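Long-range contact in probable tagatose 6-phosphate kinase (Sinorhizobium meliloti, PDB 3TXV), which probably acts in carbohydrate metabolism, perhaps as a tagatose-6-phosphate kinase, and belongs to a family named for a tagatose-bisphosphate aldolase subunit: residues Q56-G61 / P98-H103. Sequence-based numbering, arbitrary orientation.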
ATOM      1  N   GLN A  56       5.656   8.727  -3.428  1.00 47.00           N
ATOM      2  CA  GLN A  56       5.529   7.898  -4.604  1.00 47.32           C
ATOM      3  C   GLN A  56       5.130   8.752  -5.812  1.00 47.81           C
ATOM      4  O   GLN A  56       5.718   8.605  -6.880  1.00 48.13           O
ATOM      5  CB  GLN A  56       4.501   6.790  -4.296  1.00 47.16           C
ATOM      6  CG  GLN A  56       4.297   5.684  -5.331  1.00 47.10           C
ATOM      7  CD  GLN A  56       3.062   4.821  -5.008  1.00 48.19           C
ATOM      8  OE1 GLN A  56       2.413   4.251  -5.907  1.00 47.88           O
ATOM      9  NE2 GLN A  56       2.729   4.733  -3.717  1.00 46.60           N
ATOM     10  N   VAL A  57       4.151   9.646  -5.640  1.00 48.07           N
ATOM     11  CA  VAL A  57       3.596  10.402  -6.759  1.00 48.84           C
ATOM     12  C   VAL A  57       3.179  11.813  -6.379  1.00 49.46           C
ATOM     13  O   VAL A  57       2.373  12.003  -5.483  1.00 50.03           O
ATOM     14  CB  VAL A  57       2.404   9.660  -7.492  1.00 49.31           C
ATOM     15  CG1 VAL A  57       2.642   8.130  -7.578  1.00 48.76           C
ATOM     16  CG2 VAL A  57       1.008  10.004  -6.904  1.00 48.15           C
ATOM     17  N   ASN A  58       3.734  12.803  -7.072  1.00 49.98           N
ATOM     18  CA  ASN A  58       3.417  14.205  -6.813  1.00 50.53           C
ATOM     19  C   ASN A  58       3.773  15.040  -8.028  1.00 50.59           C
ATOM     20  O   ASN A  58       4.350  14.510  -8.964  1.00 50.86           O
ATOM     21  CB  ASN A  58       4.142  14.716  -5.556  1.00 50.98           C
ATOM     22  CG  ASN A  58       5.642  14.475  -5.598  1.00 52.68           C
ATOM     23  OD1 ASN A  58       6.348  14.953  -6.496  1.00 55.32           O
ATOM     24  ND2 ASN A  58       6.140  13.734  -4.615  1.00 53.78           N
ATOM     25  N   GLN A  59       3.454  16.335  -8.004  1.00 50.60           N
ATOM     26  CA  GLN A  59       3.659  17.221  -9.155  1.00 50.64           C
ATOM     27  C   GLN A  59       5.043  17.111  -9.748  1.00 51.09           C
ATOM     28  O   GLN A  59       5.192  17.255 -10.963  1.00 50.92           O
ATOM     29  CB  GLN A  59       3.392  18.690  -8.795  1.00 50.60           C
ATOM     30  CG  GLN A  59       4.459  19.346  -7.902  1.00 49.28           C
ATOM     31  CD  GLN A  59       4.187  19.113  -6.437  1.00 47.56           C
ATOM     32  OE1 GLN A  59       3.543  18.122  -6.080  1.00 46.55           O
ATOM     33  NE2 GLN A  59       4.654  20.033  -5.576  1.00 44.62           N
ATOM     34  N   ASP A  60       6.036  16.864  -8.884  1.00 51.85           N
ATOM     35  CA  ASP A  60       7.456  16.828  -9.264  1.00 52.97           C
ATOM     36  C   ASP A  60       7.894  15.479  -9.811  1.00 53.20           C
ATOM     37  O   ASP A  60       9.039  15.338 -10.261  1.00 53.53           O
ATOM     38  CB  ASP A  60       8.368  17.209  -8.092  1.00 53.29           C
ATOM     39  CG  ASP A  60       8.335  18.704  -7.768  1.00 55.41           C
ATOM     40  OD1 ASP A  60       8.634  19.040  -6.588  1.00 57.34           O
ATOM     41  OD2 ASP A  60       8.015  19.528  -8.672  1.00 56.08           O
ATOM     42  N   GLY A  61       6.986  14.504  -9.762  1.00 53.20           N
ATOM     43  CA  GLY A  61       7.217  13.160 -10.289  1.00 53.22           C
ATOM     44  C   GLY A  61       7.371  12.101  -9.206  1.00 53.36           C
ATOM     45  O   GLY A  61       7.201  10.896  -9.464  1.00 53.04           O
ATOM     46  N   PRO A  98       3.892  17.674   3.911  1.00 37.83           N
ATOM     47  CA  PRO A  98       5.279  18.143   3.714  1.00 37.83           C
ATOM     48  C   PRO A  98       6.343  17.053   3.595  1.00 38.78           C
ATOM     49  O   PRO A  98       7.491  17.357   3.244  1.00 39.52           O
ATOM     50  CB  PRO A  98       5.569  18.962   4.973  1.00 37.46           C
ATOM     51  CG  PRO A  98       4.309  19.067   5.738  1.00 37.52           C
ATOM     52  CD  PRO A  98       3.373  17.999   5.252  1.00 37.60           C
ATOM     53  N   ASN A  99       5.998  15.803   3.880  1.00 39.61           N
ATOM     54  CA  ASN A  99       7.007  14.730   3.921  1.00 40.06           C
ATOM     55  C   ASN A  99       8.055  14.692   2.800  1.00 40.41           C
ATOM     56  O   ASN A  99       9.232  14.554   3.083  1.00 40.86           O
ATOM     57  CB  ASN A  99       6.340  13.367   4.051  1.00 40.48           C
ATOM     58  CG  ASN A  99       7.330  12.268   4.313  1.00 40.73           C
ATOM     59  OD1 ASN A  99       7.720  12.035   5.457  1.00 42.38           O
ATOM     60  ND2 ASN A  99       7.748  11.579   3.255  1.00 39.90           N
ATOM     61  N   PRO A 100       7.647  14.797   1.522  1.00 41.14           N
ATOM     62  CA  PRO A 100       8.699  14.622   0.508  1.00 41.66           C
ATOM     63  C   PRO A 100       9.644  15.812   0.404  1.00 42.63           C
ATOM     64  O   PRO A 100      10.566  15.804  -0.432  1.00 43.25           O
ATOM     65  CB  PRO A 100       7.917  14.476  -0.795  1.00 41.14           C
ATOM     66  CG  PRO A 100       6.554  14.112  -0.373  1.00 40.74           C
ATOM     67  CD  PRO A 100       6.322  14.860   0.894  1.00 40.92           C
ATOM     68  N   TRP A 101       9.423  16.818   1.244  1.00 43.09           N
ATOM     69  CA  TRP A 101      10.190  18.047   1.160  1.00 43.61           C
ATOM     70  C   TRP A 101      10.525  18.494   2.539  1.00 44.87           C
ATOM     71  O   TRP A 101      10.765  19.682   2.762  1.00 45.30           O
ATOM     72  CB  TRP A 101       9.384  19.140   0.475  1.00 42.86           C
ATOM     73  CG  TRP A 101       9.035  18.816  -0.926  1.00 40.62           C
ATOM     74  CD1 TRP A 101       9.865  18.829  -1.995  1.00 40.31           C
ATOM     75  CD2 TRP A 101       7.751  18.431  -1.414  1.00 37.86           C
ATOM     76  NE1 TRP A 101       9.178  18.476  -3.139  1.00 39.76           N
ATOM     77  CE2 TRP A 101       7.875  18.225  -2.802  1.00 37.41           C
ATOM     78  CE3 TRP A 101       6.505  18.228  -0.811  1.00 36.32           C
ATOM     79  CZ2 TRP A 101       6.806  17.818  -3.598  1.00 35.12           C
ATOM     80  CZ3 TRP A 101       5.436  17.847  -1.613  1.00 33.87           C
ATOM     81  CH2 TRP A 101       5.601  17.643  -2.990  1.00 32.35           C
ATOM     82  N   LYS A 102      10.556  17.538   3.463  1.00 45.70           N
ATOM     83  CA  LYS A 102      10.723  17.854   4.864  1.00 46.52           C
ATOM     84  C   LYS A 102      12.141  18.318   5.238  1.00 47.09           C
ATOM     85  O   LYS A 102      12.372  18.922   6.295  1.00 46.96           O
ATOM     86  CB  LYS A 102      10.244  16.693   5.712  1.00 46.49           C
ATOM     87  CG  LYS A 102      11.150  15.495   5.746  1.00 48.02           C
ATOM     88  CD  LYS A 102      10.547  14.464   6.702  1.00 50.23           C
ATOM     89  CE  LYS A 102      11.600  13.642   7.403  1.00 50.09           C
ATOM     90  NZ  LYS A 102      11.152  12.236   7.308  1.00 49.98           N
ATOM     91  N   HIS A 103      13.091  18.072   4.350  1.00 47.85           N
ATOM     92  CA  HIS A 103      14.426  18.638   4.541  1.00 48.88           C
ATOM     93  C   HIS A 103      14.420  20.155   4.368  1.00 48.51           C
ATOM     94  O   HIS A 103      15.321  20.836   4.868  1.00 48.58           O
ATOM     95  CB  HIS A 103      15.408  18.010   3.572  1.00 49.07           C
ATOM     96  CG  HIS A 103      14.924  18.025   2.165  1.00 51.33           C
ATOM     97  ND1 HIS A 103      15.409  18.904   1.225  1.00 54.08           N
ATOM     98  CD2 HIS A 103      13.969  17.293   1.544  1.00 54.06           C
ATOM     99  CE1 HIS A 103      14.796  18.695   0.070  1.00 55.40           C
ATOM    100  NE2 HIS A 103      13.914  17.727   0.238  1.00 56.09           N
TER
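Trp101 packs its indole against Asn58, Gln59 and Asp60 in a surface contact between two neighbouring βα loops of a TIM barrel, those following strands 48-53 and 89-96. The three partners belong to a type I turn from Asn58 to Gly61, closed by a backbone hydrogen bond from Gly61 N to Asn58 O. The benzene half of the indole meets two amides. Gln59 bends at chi2 (-87°), which brings its amide to the indole, with Gln59 NE2 3.6 Å from Trp101 CH2, the two planes inclined by 45°. Asn58 approaches obliquely as well, its CG 4.1 Å from Trp101 CZ2; its ND2 donates to Cys54 O, while its OD1 accepts a weak bond from Asp60 N within the turn. At the pyrrole edge, Asp60 OD1 lies near the ring plane, 3.5 Å from Trp101 NE1, and is also in a long, weak ion pair with Lys112 of helix 106-121. One face of the indole is packed by Pro100 CB, 3.9 Å above the plane. Shortening Gln59 to an alanine would probably leave Trp101 CH2 and CZ2 without their amide neighbour and lose the packing on Lys112 and Met116. No hydrogen bond joins segments 56-61 and 98-103 directly, and their contact is mainly van der Waals packing of polar side chains against the indole, to which the Asp60 carboxylate may add a modest electrostatic attraction at the indole N-H.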